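Local coordinates for protein cellulase CEL9M (Clostridium cellulolyticum, PDB 1IA6) that probably hydrolyses internal beta-1,4-glucosidic linkages in cellulose and related beta-glucans, as a family 9 glycoside hydrolase, at residues C22-G27 with C38-G43. Residues are numbered along the deposited sequence; the frame is centred on the assembly and turned at random.
Sequences CGPQAG and CHTTDG. With ZN (zinc ion), chain C.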
loop_
_atom_site.group_PDB
_atom_site.type_symbol
_atom_site.label_atom_id
_atom_site.label_comp_id
_atom_site.label_asym_id
_atom_site.label_seq_id
_atom_site.Cartn_x
_atom_site.Cartn_y
_atom_site.Cartn_z
ATOM N N CYS A 22 -4.346 0.335 -14.588
ATOM C CA CYS A 22 -3.680 -0.015 -15.836
ATOM C C CYS A 22 -4.474 -1.096 -16.563
ATOM O O CYS A 22 -5.158 -1.900 -15.932
ATOM C CB CYS A 22 -2.276 -0.527 -15.504
ATOM S SG CYS A 22 -1.185 -0.906 -16.884
ATOM N N GLY A 23 -4.389 -1.108 -17.890
ATOM C CA GLY A 23 -5.094 -2.127 -18.646
ATOM C C GLY A 23 -6.228 -1.649 -19.530
ATOM O O GLY A 23 -6.604 -0.473 -19.505
ATOM N N PRO A 24 -6.799 -2.558 -20.337
ATOM C CA PRO A 24 -7.902 -2.250 -21.249
ATOM C C PRO A 24 -9.140 -1.715 -20.537
ATOM O O PRO A 24 -9.901 -0.942 -21.108
ATOM C CB PRO A 24 -8.176 -3.593 -21.928
ATOM C CG PRO A 24 -6.841 -4.264 -21.908
ATOM C CD PRO A 24 -6.344 -3.948 -20.519
ATOM N N GLN A 25 -9.332 -2.125 -19.286
ATOM C CA GLN A 25 -10.499 -1.699 -18.518
ATOM C C GLN A 25 -10.205 -0.610 -17.489
ATOM O O GLN A 25 -11.005 -0.368 -16.583
ATOM C CB GLN A 25 -11.116 -2.911 -17.815
ATOM C CG GLN A 25 -11.566 -4.004 -18.770
ATOM C CD GLN A 25 -12.219 -5.168 -18.056
ATOM O OE1 GLN A 25 -11.582 -5.864 -17.265
ATOM N NE2 GLN A 25 -13.500 -5.383 -18.328
ATOM N N ALA A 26 -9.064 0.053 -17.636
ATOM C CA ALA A 26 -8.664 1.102 -16.708
ATOM C C ALA A 26 -9.705 2.212 -16.581
ATOM O O ALA A 26 -9.922 2.741 -15.493
ATOM C CB ALA A 26 -7.321 1.692 -17.136
ATOM N N GLY A 27 -10.352 2.558 -17.692
ATOM C CA GLY A 27 -11.343 3.619 -17.673
ATOM C C GLY A 27 -12.750 3.227 -17.260
ATOM O O GLY A 27 -13.625 4.086 -17.141
ATOM N N CYS A 38 -4.857 1.580 -21.253
ATOM C CA CYS A 38 -3.414 1.712 -21.425
ATOM C C CYS A 38 -2.719 0.354 -21.338
ATOM O O CYS A 38 -3.279 -0.600 -20.796
ATOM C CB CYS A 38 -2.834 2.651 -20.356
ATOM S SG CYS A 38 -3.068 2.095 -18.641
ATOM N N HIS A 39 -1.507 0.279 -21.884
ATOM C CA HIS A 39 -0.697 -0.937 -21.856
ATOM C C HIS A 39 -1.552 -2.190 -22.001
ATOM O O HIS A 39 -1.498 -3.105 -21.178
ATOM C CB HIS A 39 0.095 -0.973 -20.548
ATOM C CG HIS A 39 0.804 0.313 -20.248
ATOM N ND1 HIS A 39 0.353 1.210 -19.303
ATOM C CD2 HIS A 39 1.904 0.874 -20.804
ATOM C CE1 HIS A 39 1.146 2.268 -19.290
ATOM N NE2 HIS A 39 2.094 2.089 -20.192
ATOM N N THR A 40 -2.324 -2.219 -23.079
ATOM C CA THR A 40 -3.243 -3.309 -23.366
ATOM C C THR A 40 -2.607 -4.594 -23.876
ATOM O O THR A 40 -3.308 -5.584 -24.085
ATOM C CB THR A 40 -4.291 -2.851 -24.392
ATOM O OG1 THR A 40 -3.632 -2.496 -25.617
ATOM C CG2 THR A 40 -5.047 -1.636 -23.871
ATOM N N THR A 41 -1.292 -4.591 -24.074
ATOM C CA THR A 41 -0.603 -5.776 -24.578
ATOM C C THR A 41 0.347 -6.398 -23.558
ATOM O O THR A 41 1.158 -7.254 -23.907
ATOM C CB THR A 41 0.218 -5.455 -25.852
ATOM O OG1 THR A 41 1.345 -4.638 -25.507
ATOM C CG2 THR A 41 -0.633 -4.717 -26.861
ATOM N N ASP A 42 0.251 -5.972 -22.301
ATOM C CA ASP A 42 1.119 -6.509 -21.258
ATOM C C ASP A 42 1.094 -8.032 -21.205
ATOM O O ASP A 42 0.026 -8.643 -21.206
ATOM C CB ASP A 42 0.719 -5.956 -19.889
ATOM C CG ASP A 42 1.178 -4.528 -19.680
ATOM O OD1 ASP A 42 1.872 -3.983 -20.566
ATOM O OD2 ASP A 42 0.847 -3.957 -18.622
ATOM N N GLY A 43 2.278 -8.635 -21.154
ATOM C CA GLY A 43 2.372 -10.081 -21.087
ATOM C C GLY A 43 2.451 -10.770 -22.439
ATOM O O GLY A 43 2.711 -11.970 -22.508
HETATM ZN ZN ZN C . -1.104 1.167 -17.835
#
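Cys22 SG approaches the imidazole ring of His39 obliquely and lies 3.6 Å from His39 ND1. A zinc ion joins the two: Cys22 SG, anti to its backbone N (chi1 -175°), binds it at 2.3 Å and His39 ND1 at 2.1 Å. The other ring nitrogen, His39 NE2, is hydrogen-bonded to Gln135 OE1, which helps fix the ring's rotation. Cys38 SG is the third ligand, and His55 NE2 completes a Cys2His2 zinc site, its ring about perpendicular to that of His39. This site ties together the long loop region between helix 6-15 and strand 62-63 of the family 9 catalytic module. Next to the site, Cys38 N donates to Gly23 O at 3.2 Å, from above the carbonyl plane. Ala26 N reaches the same oxygen from the opposite face, closing the type I turn from Gly23 to Ala26. Gly23 N makes weak bonds to Cys38 O and to Cys38 SG, the second adding an N-H to a zinc-bound sulfur. On the exposed side, Pro24 CG packs on Thr40 CG2 at 3.7 Å. Asp42 OD2 lies 4.1 Å from Cys22 SG and forms salt bridges with Arg139 and Lys62.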